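Local coordinates for CurF (Lyngbya majuscula, PDB 2Q2X), which belongs to the crotonase (enoyl-CoA hydratase/isomerase) superfamily and probably acts on an acyl thioester in a biosynthetic pathway, at residues 14-19 and 49-54. Sequence-based numbering, arbitrary orientation.
Sequences VQITMK and KVVILT
Val50 opens a parallel strand pairing by offering its O to Val14 N at 2.8 Å, and the ladder shows how a beta-alpha-beta crossover closes, here through helix 29-44. At Val51, CB meets Val14 CG2 at 4.0 Å while CG2 touches Ile16 CD1. Ile52 brackets Gln15, its N bonding to Val14 O and its O receiving Ile16 N. Leu53, with CG anti to its N (chi1 178°), brings CD1 within 3.6 Å of Ile16 CG2; Met18, bent at chi3, carries CE against Leu53 CD1, under Leu35 of the crossover helix. Thr54 ends the ladder, N to Ile16 O and O from Met18 N. Its CG2 lies beside Thr17 CG2 and against the face of the Gln15 amide, 3.9 Å from NE2, while its OG1 bonds to Ala96 O. NE2 makes a nearly straight, in-plane bond of 2.8 Å to Thr17 OG1; an alanine at Gln15 would probably leave that hydroxyl without its donor and one side of the Thr54 methyl without the amide. Apolar contacts thus fill the Ile16 and Leu53 face, under helix 29-44, whereas the opposite one, on helix 178-192, mixes Ile52 with polar Gln15, Thr17 and Thr54; backbone bonds fix the crotonase-fold register.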
ATOM      1  N   VAL A  14      26.093 -12.952  -8.400  1.00 43.00           N
ATOM      2  CA  VAL A  14      26.352 -12.935  -9.840  1.00 42.32           C
ATOM      3  C   VAL A  14      25.616 -11.802 -10.556  1.00 41.51           C
ATOM      4  O   VAL A  14      24.651 -11.233 -10.027  1.00 41.61           O
ATOM      5  CB  VAL A  14      26.053 -14.291 -10.520  1.00 42.01           C
ATOM      6  CG1 VAL A  14      26.960 -15.346  -9.986  1.00 44.14           C
ATOM      7  CG2 VAL A  14      24.585 -14.694 -10.380  1.00 42.74           C
ATOM      8  N   GLN A  15      26.098 -11.475 -11.755  1.00 40.13           N
ATOM      9  CA  GLN A  15      25.519 -10.426 -12.586  1.00 39.27           C
ATOM     10  C   GLN A  15      25.128 -10.996 -13.950  1.00 38.97           C
ATOM     11  O   GLN A  15      25.912 -11.715 -14.586  1.00 37.94           O
ATOM     12  CB  GLN A  15      26.502  -9.259 -12.744  1.00 39.23           C
ATOM     13  CG  GLN A  15      25.947  -8.034 -13.462  1.00 37.60           C
ATOM     14  CD  GLN A  15      26.978  -6.915 -13.597  1.00 40.38           C
ATOM     15  OE1 GLN A  15      27.381  -6.302 -12.606  1.00 42.44           O
ATOM     16  NE2 GLN A  15      27.394  -6.635 -14.831  1.00 41.33           N
ATOM     17  N   ILE A  16      23.899 -10.699 -14.373  1.00 39.10           N
ATOM     18  CA  ILE A  16      23.424 -11.027 -15.717  1.00 38.09           C
ATOM     19  C   ILE A  16      23.301  -9.716 -16.478  1.00 38.51           C
ATOM     20  O   ILE A  16      22.495  -8.849 -16.130  1.00 38.02           O
ATOM     21  CB  ILE A  16      22.085 -11.805 -15.703  1.00 38.64           C
ATOM     22  CG1 ILE A  16      22.311 -13.224 -15.175  1.00 36.56           C
ATOM     23  CG2 ILE A  16      21.446 -11.837 -17.114  1.00 37.73           C
ATOM     24  CD1 ILE A  16      21.037 -14.021 -14.913  1.00 37.22           C
ATOM     25  N   THR A  17      24.130  -9.563 -17.506  1.00 38.58           N
ATOM     26  CA  THR A  17      24.199  -8.302 -18.237  1.00 39.23           C
ATOM     27  C   THR A  17      23.630  -8.466 -19.647  1.00 39.04           C
ATOM     28  O   THR A  17      24.104  -9.313 -20.411  1.00 39.45           O
ATOM     29  CB  THR A  17      25.657  -7.792 -18.310  1.00 39.89           C
ATOM     30  OG1 THR A  17      26.282  -7.933 -17.023  1.00 40.84           O
ATOM     31  CG2 THR A  17      25.713  -6.335 -18.762  1.00 39.55           C
HETATM   32  N   MSE A  18      22.615  -7.659 -19.960  1.00 38.10           N
HETATM   33  CA  MSE A  18      21.952  -7.651 -21.261  1.00 38.36           C
HETATM   34  C   MSE A  18      22.601  -6.591 -22.147  1.00 39.74           C
HETATM   35  O   MSE A  18      22.576  -5.398 -21.830  1.00 39.06           O
HETATM   36  CB  MSE A  18      20.451  -7.334 -21.114  1.00 37.30           C
HETATM   37  CG  MSE A  18      19.611  -8.434 -20.460  1.00 35.90           C
HETATM   38 SE   MSE A  18      17.757  -7.846 -20.202  1.00 37.50          SE
HETATM   39  CE  MSE A  18      18.048  -6.582 -18.732  1.00 33.83           C
ATOM     40  N   LYS A  19      23.189  -7.034 -23.254  1.00 41.54           N
ATOM     41  CA  LYS A  19      23.788  -6.106 -24.218  1.00 43.38           C
ATOM     42  C   LYS A  19      23.506  -6.535 -25.662  1.00 43.69           C
ATOM     43  O   LYS A  19      24.257  -7.328 -26.254  1.00 44.08           O
ATOM     44  CB  LYS A  19      25.291  -5.965 -23.968  1.00 43.36           C
ATOM     45  CG  LYS A  19      25.957  -4.854 -24.771  1.00 47.46           C
ATOM     46  CD  LYS A  19      27.431  -4.765 -24.422  1.00 52.83           C
ATOM     47  CE  LYS A  19      28.131  -3.697 -25.236  1.00 55.66           C
ATOM     48  NZ  LYS A  19      29.485  -3.438 -24.681  1.00 60.01           N
ATOM     49  N   LYS A  49      23.820 -16.891  -4.632  1.00 41.83           N
ATOM     50  CA  LYS A  49      22.934 -16.321  -3.617  1.00 40.24           C
ATOM     51  C   LYS A  49      22.097 -15.131  -4.098  1.00 38.49           C
ATOM     52  O   LYS A  49      20.968 -14.948  -3.649  1.00 37.76           O
ATOM     53  CB  LYS A  49      23.748 -15.868  -2.406  1.00 40.05           C
ATOM     54  CG  LYS A  49      24.244 -16.983  -1.512  1.00 41.80           C
ATOM     55  CD  LYS A  49      24.826 -16.361  -0.280  1.00 39.07           C
ATOM     56  CE  LYS A  49      25.225 -17.390   0.748  1.00 41.06           C
ATOM     57  NZ  LYS A  49      25.956 -16.678   1.814  1.00 37.46           N
ATOM     58  N   VAL A  50      22.667 -14.307  -4.974  1.00 37.16           N
ATOM     59  CA  VAL A  50      21.989 -13.107  -5.477  1.00 35.66           C
ATOM     60  C   VAL A  50      22.326 -12.908  -6.954  1.00 35.66           C
ATOM     61  O   VAL A  50      23.482 -13.095  -7.362  1.00 35.39           O
ATOM     62  CB  VAL A  50      22.387 -11.822  -4.651  1.00 35.11           C
ATOM     63  CG1 VAL A  50      21.763 -10.546  -5.232  1.00 34.44           C
ATOM     64  CG2 VAL A  50      22.012 -11.962  -3.194  1.00 36.21           C
ATOM     65  N   VAL A  51      21.314 -12.553  -7.758  1.00 34.97           N
ATOM     66  CA  VAL A  51      21.551 -12.084  -9.130  1.00 33.63           C
ATOM     67  C   VAL A  51      21.200 -10.610  -9.310  1.00 32.81           C
ATOM     68  O   VAL A  51      20.192 -10.123  -8.815  1.00 32.65           O
ATOM     69  CB  VAL A  51      20.964 -13.026 -10.261  1.00 34.39           C
ATOM     70  CG1 VAL A  51      19.997 -14.041  -9.720  1.00 35.05           C
ATOM     71  CG2 VAL A  51      20.378 -12.245 -11.439  1.00 34.58           C
ATOM     72  N   ILE A  52      22.104  -9.898  -9.970  1.00 32.65           N
ATOM     73  CA  ILE A  52      21.876  -8.532 -10.385  1.00 31.74           C
ATOM     74  C   ILE A  52      21.660  -8.571 -11.882  1.00 32.00           C
ATOM     75  O   ILE A  52      22.543  -8.988 -12.634  1.00 32.25           O
ATOM     76  CB  ILE A  52      23.082  -7.630 -10.047  1.00 32.52           C
ATOM     77  CG1 ILE A  52      23.341  -7.678  -8.529  1.00 34.52           C
ATOM     78  CG2 ILE A  52      22.816  -6.184 -10.480  1.00 30.60           C
ATOM     79  CD1 ILE A  52      24.769  -7.344  -8.143  1.00 38.20           C
ATOM     80  N   LEU A  53      20.466  -8.166 -12.297  1.00 31.98           N
ATOM     81  CA  LEU A  53      20.100  -8.112 -13.703  1.00 30.80           C
ATOM     82  C   LEU A  53      20.239  -6.662 -14.158  1.00 30.87           C
ATOM     83  O   LEU A  53      19.706  -5.757 -13.524  1.00 30.18           O
ATOM     84  CB  LEU A  53      18.664  -8.613 -13.899  1.00 31.29           C
ATOM     85  CG  LEU A  53      18.057  -8.587 -15.317  1.00 29.36           C
ATOM     86  CD1 LEU A  53      18.871  -9.459 -16.295  1.00 25.68           C
ATOM     87  CD2 LEU A  53      16.602  -9.011 -15.316  1.00 29.92           C
ATOM     88  N   THR A  54      20.979  -6.443 -15.243  1.00 31.49           N
ATOM     89  CA  THR A  54      21.266  -5.083 -15.692  1.00 32.38           C
ATOM     90  C   THR A  54      21.346  -5.054 -17.227  1.00 33.31           C
ATOM     91  O   THR A  54      21.498  -6.101 -17.875  1.00 33.02           O
ATOM     92  CB  THR A  54      22.584  -4.520 -15.019  1.00 31.48           C
ATOM     93  OG1 THR A  54      22.668  -3.107 -15.206  1.00 32.20           O
ATOM     94  CG2 THR A  54      23.840  -5.169 -15.571  1.00 31.34           C
TER